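Local coordinates for putative ABC transporter subunit, substrate-binding component (Rhodopseudomonas palustris, PDB 4EVQ), which binds 4-hydroxybenzoate and probably delivers it, as the periplasmic substrate-binding component of an ABC transporter, for uptake of lignin-derived aromatic compounds, at residues L22-G27 / I87-S92; G33-R38 / P285-A290; L73-I78 / V99-E104. All blocks are in the same frame, centred on the assembly; numbering follows the deposited sequence.

Interaction 1: residues L22-G27 / I87-S92; sequences LLPYSG and IGTVHS. With PHB (p-hydroxybenzoic acid), chain H.
Leu22 N donates to Ile87 O at 2.9 Å, with an N-H...O angle of 153°, joining the parallel strands 17-23 and 85-88. Beyond this bond Leu22 O lies close to Gly88 CA, at 3.1 Å in a CA-H...O contact, and to Thr89 CB, just after the cis peptide bond between Gly88 and Thr89. The hydroxyl of Thr89 has its polar partner in Asp63, while Leu23 CA and Pro24 CD lie against it. Val90 faces two ways. CG1 is anti to the backbone N (chi1 171°) and reaches C2 of the bound p-hydroxybenzoic acid (PHB) at 3.9 Å, whereas CG2 meets Pro24 CD at 3.5 Å, tighter than usual van der Waals contact, the two side chains crossing at about a right angle. An alanine in place of Pro24, lacking CG and CD, would probably leave Val90 CG2 without this neighbour and with more freedom to shift beside the ligand. Two residues on, the carboxylate is gripped twice: Ser92 N donates to PHB O1' at 2.8 Å and Ser92 OG to PHB O2' at 2.6 Å. Because Ser92 starts a helix, the helix end would be expected to favour negative charge on that group. In the surrounding layers, Leu22 packs on helices 67-80 and 92-105, whereas Leu23 and Val90 touch helix 30-46, and strand 17-23 lies between strands 54-62 and 85-88.

Interaction 2: residues G33-R38 / P285-A290; sequences GEAITR and PPDVFA
Ala35 CB rests 3.8 Å from Phe289 CB, and Asp287 OD1 approaches the same methyl at 3.7 Å. One residue along, Ile36 CG1 lies 3.4 Å from Phe289 O and also touches Phe289 CB, the two side chains crossing obliquely. Ile36 CG1 gets there through chi1 of -68°, anti to the carbonyl carbon. Backbone meets backbone as well: Ala290 CA is 3.3 Å from Ala35 O in a CA-H...O contact with an angle of 143° at the hydrogen. The small side chains of Ala35 and Ala290 permit this closeness, and Ile36 CA and Ala290 CA are 4.6 Å apart.

The next shell caps the start of the second helix. Asp287, at its N-cap, accepts weak bonds at OD1 from Ala290 N at 3.3 Å and Phe289 N at 3.2 Å, and OD2 lies in the plane of the Phe289 ring at its edge. Val288 CG1 sits over the centre of one ring face. On the first helix, Thr37 OG1 and Thr37 N both bond Gly33 O, from opposite faces of its plane. The Phe289 side chain comes within about 3 Å of the bound 4-hydroxybenzoate. Such a capped helix start lining the ligand pocket, packed against the first helix of the chain, fits the two-lobed fold of the leucine-binding protein family.

Interaction 3: residues L73-I78 / V99-E104; sequences LTTKLI and VKIARE. With SO4 (sulfate ion), chain C.
Ile101 overlaps three residues of helix 67-80 with its different branches. CD1 lies 3.9 Å from Thr74 CB, and CG2 reaches Thr74 CG2 at 4.0 Å, the two side chains meeting tip to tip. On the next turn Ile78 comes in at a slant to Ile101, its CD1 coming to 3.8 Å from Ile101 CG2 and also nearing Ala102 CA at 4.3 Å. Thr75 approaches Ile101 at about a right angle, OG1 standing 4.1 Å from CD1. The torsions of Thr74 sort its branches: CG2 is anti to the backbone N and faces Ile101, while OG1 lies beside that N (chi1 -58°) and bonds Ala70 O one turn back. Thr75 OG1 likewise bonds Thr71 O, so both threonine hydroxyls have partners in their own helix.

The axes of the two short segments pass 10.0 Å apart, their directions differing by 32°, as neighbouring helices packed in one layer over the mixed, mostly parallel sheet that holds strand 85-88; that strand connects them in the chain. Lys76 points elsewhere, NZ bonding sulfate O4 at 2.8 Å and forming a salt bridge with Glu81, and the sulfate probably comes from the crystallisation liquor. Between the two segments the contact is therefore made by branched aliphatic side chains, with the polar ends of Thr74 and Thr75 bonded within their own helix, consistent with packing by shape rather than by polar pairing.

How the interactions relate
Interaction 1 lies between the other two, with its centre 12 Å from that of interaction 2 and 14 Å from that of interaction 3. On one side Val90 CG2 meets Ile36 CD1 at 3.6 Å, and Tyr25 OH pairs with Thr37 OG1 at 2.7 Å, a probable hydrogen bond. On the other, Leu22 CD2 packs 3.7 Å from Thr74 OG1. Interactions 2 and 3 do not touch, their nearest atoms being about 11 Å apart. The pocket draws on both 87-92, through Val90, His91 and Ser92, and 285-290, through Phe289, whereas interaction 3 joins two helices of the layer packed on Leu22, its centre about 20 Å from the centre of the chain, and holds no pocket residue.

Interaction 1: residues L22-G27 / I87-S92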
loop_
_atom_site.group_PDB
_atom_site.type_symbol
_atom_site.label_atom_id
_atom_site.label_comp_id
_atom_site.label_asym_id
_atom_site.label_seq_id
_atom_site.Cartn_x
_atom_site.Cartn_y
_atom_site.Cartn_z
ATOM N N LEU A 22 7.807 11.807 3.983
ATOM C CA LEU A 22 8.533 11.574 2.747
ATOM C C LEU A 22 7.617 10.805 1.823
ATOM O O LEU A 22 7.341 9.621 2.062
ATOM C CB LEU A 22 9.807 10.767 3.025
ATOM C CG LEU A 22 10.725 10.492 1.834
ATOM C CD1 LEU A 22 11.353 11.789 1.321
ATOM C CD2 LEU A 22 11.820 9.443 2.128
ATOM N N LEU A 23 7.111 11.474 0.811
ATOM C CA LEU A 23 6.080 10.906 -0.050
ATOM C C LEU A 23 6.239 11.457 -1.426
ATOM O O LEU A 23 6.865 12.513 -1.593
ATOM C CB LEU A 23 4.668 11.225 0.478
ATOM C CG LEU A 23 4.247 10.508 1.771
ATOM C CD1 LEU A 23 2.974 11.139 2.290
ATOM C CD2 LEU A 23 4.051 9.033 1.467
ATOM N N PRO A 24 5.642 10.784 -2.426
ATOM C CA PRO A 24 5.646 11.346 -3.780
ATOM C C PRO A 24 4.611 12.441 -3.922
ATOM O O PRO A 24 3.422 12.154 -3.988
ATOM C CB PRO A 24 5.348 10.149 -4.661
ATOM C CG PRO A 24 4.544 9.227 -3.780
ATOM C CD PRO A 24 5.071 9.426 -2.388
ATOM N N TYR A 25 5.059 13.695 -3.992
ATOM C CA TYR A 25 4.153 14.824 -4.235
ATOM C C TYR A 25 4.233 15.264 -5.698
ATOM O O TYR A 25 3.658 16.273 -6.069
ATOM C CB TYR A 25 4.485 15.983 -3.296
ATOM C CG TYR A 25 4.130 15.654 -1.848
ATOM C CD1 TYR A 25 2.791 15.543 -1.463
ATOM C CD2 TYR A 25 5.101 15.442 -0.859
ATOM C CE1 TYR A 25 2.432 15.215 -0.165
ATOM C CE2 TYR A 25 4.710 15.128 0.453
ATOM C CZ TYR A 25 3.370 15.023 0.762
ATOM O OH TYR A 25 2.996 14.715 2.048
ATOM N N SER A 26 5.061 14.583 -6.477
ATOM C CA SER A 26 5.156 14.795 -7.906
ATOM C C SER A 26 5.335 13.440 -8.555
ATOM O O SER A 26 5.631 12.449 -7.901
ATOM C CB SER A 26 6.348 15.710 -8.259
ATOM O OG SER A 26 7.557 15.095 -7.901
ATOM N N GLY A 27 5.186 13.420 -9.872
ATOM C CA GLY A 27 5.418 12.245 -10.668
ATOM C C GLY A 27 4.289 11.238 -10.628
ATOM O O GLY A 27 3.129 11.508 -10.232
ATOM N N ILE A 87 7.380 9.449 8.494
ATOM C CA ILE A 87 6.323 8.681 7.804
ATOM C C ILE A 87 6.615 8.699 6.305
ATOM O O ILE A 87 6.646 9.754 5.672
ATOM C CB ILE A 87 4.906 9.207 8.124
ATOM C CG1 ILE A 87 4.657 9.155 9.631
ATOM C CG2 ILE A 87 3.838 8.425 7.322
ATOM C CD1 ILE A 87 3.331 9.706 10.042
ATOM N N GLY A 88 6.845 7.528 5.728
ATOM C CA GLY A 88 7.035 7.418 4.281
ATOM C C GLY A 88 7.423 6.005 3.953
ATOM O O GLY A 88 7.687 5.182 4.848
ATOM N N THR A 89 7.359 5.595 2.682
ATOM C CA THR A 89 6.862 6.323 1.541
ATOM C C THR A 89 6.032 5.372 0.665
ATOM O O THR A 89 5.592 4.309 1.155
ATOM C CB THR A 89 8.019 6.948 0.792
ATOM O OG1 THR A 89 7.506 7.713 -0.341
ATOM C CG2 THR A 89 9.005 5.917 0.279
ATOM N N VAL A 90 5.806 5.716 -0.594
ATOM C CA VAL A 90 5.058 4.889 -1.546
ATOM C C VAL A 90 5.857 3.874 -2.297
ATOM O O VAL A 90 5.508 2.700 -2.298
ATOM C CB VAL A 90 4.300 5.808 -2.544
ATOM C CG1 VAL A 90 3.686 5.022 -3.703
ATOM C CG2 VAL A 90 3.196 6.589 -1.806
ATOM N N HIS A 91 6.931 4.298 -2.938
ATOM C CA HIS A 91 7.735 3.450 -3.836
ATOM C C HIS A 91 8.712 2.588 -3.031
ATOM O O HIS A 91 9.445 3.107 -2.197
ATOM C CB HIS A 91 8.465 4.400 -4.800
ATOM C CG HIS A 91 9.288 3.741 -5.867
ATOM N ND1 HIS A 91 10.483 3.100 -5.614
ATOM C CD2 HIS A 91 9.156 3.755 -7.213
ATOM C CE1 HIS A 91 11.027 2.712 -6.755
ATOM N NE2 HIS A 91 10.230 3.077 -7.741
ATOM N N SER A 92 8.681 1.290 -3.260
ATOM C CA SER A 92 9.475 0.359 -2.476
ATOM C C SER A 92 10.958 0.588 -2.545
ATOM O O SER A 92 11.654 0.335 -1.577
ATOM C CB SER A 92 9.209 -1.080 -2.909
ATOM O OG SER A 92 8.036 -1.616 -2.350
HETATM C "C1'" PHB H . 5.460 0.056 -3.983
HETATM O "O1'" PHB H . 6.389 0.501 -4.696
HETATM O "O2'" PHB H . 5.678 -0.630 -2.908
HETATM C C1 PHB H . 4.039 0.293 -4.311
HETATM C C2 PHB H . 3.694 1.395 -5.094
HETATM C C3 PHB H . 2.365 1.613 -5.421
HETATM C C4 PHB H . 1.415 0.744 -4.993
HETATM C C5 PHB H . 1.730 -0.342 -4.197
HETATM C C6 PHB H . 3.040 -0.549 -3.882
HETATM O O4 PHB H . 0.119 0.937 -5.304
#

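Interaction 2: residues G33-R38 / P285-A290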
loop_
_atom_site.group_PDB
_atom_site.type_symbol
_atom_site.label_atom_id
_atom_site.label_comp_id
_atom_site.label_asym_id
_atom_site.label_seq_id
_atom_site.Cartn_x
_atom_site.Cartn_y
_atom_site.Cartn_z
ATOM N N GLY A 33 0.594 9.782 -2.988
ATOM C CA GLY A 33 1.113 10.659 -1.933
ATOM C C GLY A 33 0.042 11.598 -1.407
ATOM O O GLY A 33 -0.052 11.859 -0.196
ATOM N N GLU A 34 -0.755 12.135 -2.317
ATOM C CA GLU A 34 -1.882 12.978 -1.954
ATOM C C GLU A 34 -2.898 12.226 -1.070
ATOM O O GLU A 34 -3.343 12.739 -0.037
ATOM C CB GLU A 34 -2.598 13.508 -3.193
ATOM C CG GLU A 34 -3.872 14.341 -2.921
ATOM C CD GLU A 34 -4.537 14.759 -4.209
ATOM O OE1 GLU A 34 -5.065 13.904 -4.950
ATOM O OE2 GLU A 34 -4.515 15.963 -4.490
ATOM N N ALA A 35 -3.297 11.020 -1.479
ATOM C CA ALA A 35 -4.272 10.255 -0.695
ATOM C C ALA A 35 -3.770 9.923 0.720
ATOM O O ALA A 35 -4.528 10.016 1.678
ATOM C CB ALA A 35 -4.629 8.980 -1.446
ATOM N N ILE A 36 -2.520 9.520 0.822
ATOM C CA ILE A 36 -1.937 9.192 2.136
ATOM C C ILE A 36 -1.910 10.429 3.012
ATOM O O ILE A 36 -2.242 10.365 4.207
ATOM C CB ILE A 36 -0.518 8.599 1.957
ATOM C CG1 ILE A 36 -0.621 7.205 1.283
ATOM C CG2 ILE A 36 0.204 8.507 3.296
ATOM C CD1 ILE A 36 0.700 6.726 0.760
ATOM N N THR A 37 -1.472 11.547 2.441
ATOM C CA THR A 37 -1.412 12.784 3.207
ATOM C C THR A 37 -2.811 13.224 3.680
ATOM O O THR A 37 -2.999 13.641 4.852
ATOM C CB THR A 37 -0.762 13.883 2.362
ATOM O OG1 THR A 37 0.558 13.473 1.979
ATOM C CG2 THR A 37 -0.633 15.196 3.130
ATOM N N ARG A 38 -3.796 13.062 2.797
ATOM C CA ARG A 38 -5.183 13.376 3.158
ATOM C C ARG A 38 -5.695 12.508 4.288
ATOM O O ARG A 38 -6.329 13.001 5.236
ATOM C CB ARG A 38 -6.120 13.261 1.950
ATOM C CG ARG A 38 -6.006 14.397 0.917
ATOM C CD ARG A 38 -6.838 14.059 -0.294
ATOM N NE ARG A 38 -6.956 15.205 -1.168
ATOM C CZ ARG A 38 -7.692 15.231 -2.272
ATOM N NH1 ARG A 38 -8.283 14.123 -2.721
ATOM N NH2 ARG A 38 -7.806 16.388 -2.956
ATOM N N PRO A 285 -14.392 9.399 -2.841
ATOM C CA PRO A 285 -14.211 8.364 -1.824
ATOM C C PRO A 285 -12.737 8.194 -1.478
ATOM O O PRO A 285 -11.848 8.377 -2.332
ATOM C CB PRO A 285 -14.737 7.109 -2.489
ATOM C CG PRO A 285 -15.494 7.555 -3.663
ATOM C CD PRO A 285 -15.000 8.878 -4.081
ATOM N N PRO A 286 -12.467 7.801 -0.217
ATOM C CA PRO A 286 -11.103 7.384 0.083
ATOM C C PRO A 286 -10.784 6.045 -0.534
ATOM O O PRO A 286 -11.667 5.202 -0.657
ATOM C CB PRO A 286 -11.090 7.278 1.592
ATOM C CG PRO A 286 -12.526 6.961 1.957
ATOM C CD PRO A 286 -13.383 7.615 0.905
ATOM N N ASP A 287 -9.547 5.853 -0.943
ATOM C CA ASP A 287 -9.067 4.544 -1.381
ATOM C C ASP A 287 -8.113 3.970 -0.357
ATOM O O ASP A 287 -7.938 4.518 0.755
ATOM C CB ASP A 287 -8.475 4.618 -2.787
ATOM C CG ASP A 287 -7.285 5.505 -2.872
ATOM O OD1 ASP A 287 -6.710 5.891 -1.857
ATOM O OD2 ASP A 287 -6.889 5.873 -4.010
ATOM N N VAL A 288 -7.494 2.853 -0.704
ATOM C CA VAL A 288 -6.638 2.135 0.259
ATOM C C VAL A 288 -5.506 3.005 0.744
ATOM O O VAL A 288 -5.067 2.852 1.892
ATOM C CB VAL A 288 -6.122 0.797 -0.353
ATOM C CG1 VAL A 288 -5.136 1.021 -1.494
ATOM C CG2 VAL A 288 -5.551 -0.128 0.738
ATOM N N PHE A 289 -4.978 3.895 -0.097
ATOM C CA PHE A 289 -3.864 4.740 0.286
ATOM C C PHE A 289 -4.294 5.706 1.348
ATOM O O PHE A 289 -3.562 5.928 2.354
ATOM C CB PHE A 289 -3.312 5.420 -0.976
ATOM C CG PHE A 289 -3.039 4.439 -2.082
ATOM C CD1 PHE A 289 -1.997 3.554 -1.997
ATOM C CD2 PHE A 289 -3.822 4.423 -3.222
ATOM C CE1 PHE A 289 -1.771 2.603 -2.982
ATOM C CE2 PHE A 289 -3.601 3.533 -4.227
ATOM C CZ PHE A 289 -2.593 2.613 -4.114
ATOM N N ALA A 290 -5.479 6.293 1.203
ATOM C CA ALA A 290 -6.026 7.144 2.257
ATOM C C ALA A 290 -6.241 6.394 3.560
ATOM O O ALA A 290 -5.939 6.935 4.637
ATOM C CB ALA A 290 -7.309 7.772 1.802
#

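Interaction 3: residues L73-I78 / V99-E104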
loop_
_atom_site.group_PDB
_atom_site.type_symbol
_atom_site.label_atom_id
_atom_site.label_comp_id
_atom_site.label_asym_id
_atom_site.label_seq_id
_atom_site.Cartn_x
_atom_site.Cartn_y
_atom_site.Cartn_z
ATOM N N LEU A 73 17.365 12.709 0.992
ATOM C CA LEU A 73 16.100 13.256 1.496
ATOM C C LEU A 73 15.767 12.746 2.883
ATOM O O LEU A 73 15.329 13.517 3.746
ATOM C CB LEU A 73 14.970 13.013 0.503
ATOM C CG LEU A 73 15.183 13.730 -0.834
ATOM C CD1 LEU A 73 14.065 13.354 -1.755
ATOM C CD2 LEU A 73 15.260 15.261 -0.656
ATOM N N THR A 74 16.033 11.470 3.137
ATOM C CA THR A 74 15.830 10.916 4.470
ATOM C C THR A 74 16.760 11.572 5.489
ATOM O O THR A 74 16.335 11.940 6.578
ATOM C CB THR A 74 16.058 9.405 4.462
ATOM O OG1 THR A 74 15.164 8.799 3.531
ATOM C CG2 THR A 74 15.769 8.802 5.819
ATOM N N THR A 75 18.014 11.781 5.099
ATOM C CA THR A 75 18.957 12.469 5.971
ATOM C C THR A 75 18.500 13.900 6.248
ATOM O O THR A 75 18.578 14.335 7.411
ATOM C CB THR A 75 20.345 12.421 5.355
ATOM O OG1 THR A 75 20.745 11.042 5.257
ATOM C CG2 THR A 75 21.355 13.176 6.223
ATOM N N LYS A 76 18.032 14.627 5.224
ATOM C CA LYS A 76 17.475 15.988 5.443
ATOM C C LYS A 76 16.369 15.955 6.516
ATOM O O LYS A 76 16.346 16.770 7.432
ATOM C CB LYS A 76 16.906 16.608 4.144
ATOM C CG LYS A 76 15.982 17.873 4.327
ATOM C CD LYS A 76 15.324 18.352 2.974
ATOM C CE LYS A 76 14.423 19.548 3.180
ATOM N NZ LYS A 76 15.132 20.808 3.663
ATOM N N LEU A 77 15.469 14.999 6.433
ATOM C CA LEU A 77 14.343 14.958 7.343
ATOM C C LEU A 77 14.784 14.626 8.762
ATOM O O LEU A 77 14.298 15.241 9.705
ATOM C CB LEU A 77 13.311 13.907 6.926
ATOM C CG LEU A 77 12.289 14.417 5.965
ATOM C CD1 LEU A 77 11.382 13.271 5.571
ATOM C CD2 LEU A 77 11.480 15.550 6.554
ATOM N N ILE A 78 15.682 13.648 8.915
ATOM C CA ILE A 78 16.093 13.227 10.243
ATOM C C ILE A 78 17.052 14.232 10.860
ATOM O O ILE A 78 16.900 14.582 12.028
ATOM C CB ILE A 78 16.727 11.800 10.208
ATOM C CG1 ILE A 78 15.698 10.751 9.761
ATOM C CG2 ILE A 78 17.358 11.421 11.581
ATOM C CD1 ILE A 78 16.314 9.359 9.542
ATOM N N VAL A 99 14.311 3.252 5.109
ATOM C CA VAL A 99 14.306 2.407 6.294
ATOM C C VAL A 99 15.715 1.990 6.676
ATOM O O VAL A 99 16.004 1.886 7.866
ATOM C CB VAL A 99 13.419 1.169 6.058
ATOM C CG1 VAL A 99 13.628 0.126 7.160
ATOM C CG2 VAL A 99 11.992 1.576 5.982
ATOM N N LYS A 100 16.621 1.836 5.719
ATOM C CA LYS A 100 17.983 1.456 6.042
ATOM C C LYS A 100 18.594 2.495 6.974
ATOM O O LYS A 100 19.329 2.157 7.912
ATOM C CB LYS A 100 18.827 1.301 4.774
ATOM C CG LYS A 100 20.237 0.890 5.020
ATOM C CD LYS A 100 20.968 0.579 3.691
ATOM C CE LYS A 100 22.423 0.118 3.969
ATOM N NZ LYS A 100 23.099 -0.287 2.709
ATOM N N ILE A 101 18.370 3.773 6.729
ATOM C CA ILE A 101 18.839 4.841 7.618
ATOM C C ILE A 101 18.025 4.924 8.882
ATOM O O ILE A 101 18.562 5.035 9.978
ATOM C CB ILE A 101 18.709 6.185 6.855
ATOM C CG1 ILE A 101 19.641 6.189 5.651
ATOM C CG2 ILE A 101 18.988 7.369 7.765
ATOM C CD1 ILE A 101 19.353 7.238 4.671
ATOM N N ALA A 102 16.713 4.920 8.773
ATOM C CA ALA A 102 15.873 5.107 9.921
ATOM C C ALA A 102 16.074 4.022 10.960
ATOM O O ALA A 102 16.048 4.327 12.158
ATOM C CB ALA A 102 14.393 5.201 9.499
ATOM N N ARG A 103 16.299 2.779 10.548
ATOM C CA ARG A 103 16.467 1.695 11.502
ATOM C C ARG A 103 17.740 1.880 12.340
ATOM O O ARG A 103 17.786 1.432 13.479
ATOM C CB ARG A 103 16.443 0.358 10.789
ATOM C CG ARG A 103 17.603 0.094 9.950
ATOM C CD ARG A 103 17.406 -1.193 9.144
ATOM N NE ARG A 103 17.110 -2.356 9.996
ATOM C CZ ARG A 103 18.016 -3.068 10.677
ATOM N NH1 ARG A 103 17.623 -4.119 11.384
ATOM N NH2 ARG A 103 19.311 -2.749 10.664
ATOM N N GLU A 104 18.740 2.569 11.818
ATOM C CA GLU A 104 19.972 2.791 12.580
ATOM C C GLU A 104 19.794 3.988 13.465
ATOM O O GLU A 104 20.443 4.071 14.501
ATOM C CB GLU A 104 21.114 3.012 11.631
ATOM C CG GLU A 104 21.471 1.761 10.812
ATOM C CD GLU A 104 22.078 0.602 11.595
ATOM O OE1 GLU A 104 22.212 0.702 12.831
ATOM O OE2 GLU A 104 22.498 -0.388 10.951
HETATM S S SO4 C . 12.591 23.883 4.511
HETATM O O1 SO4 C . 11.616 24.485 3.577
HETATM O O2 SO4 C . 13.609 24.799 5.042
HETATM O O3 SO4 C . 12.009 23.071 5.583
HETATM O O4 SO4 C . 13.278 22.969 3.619
#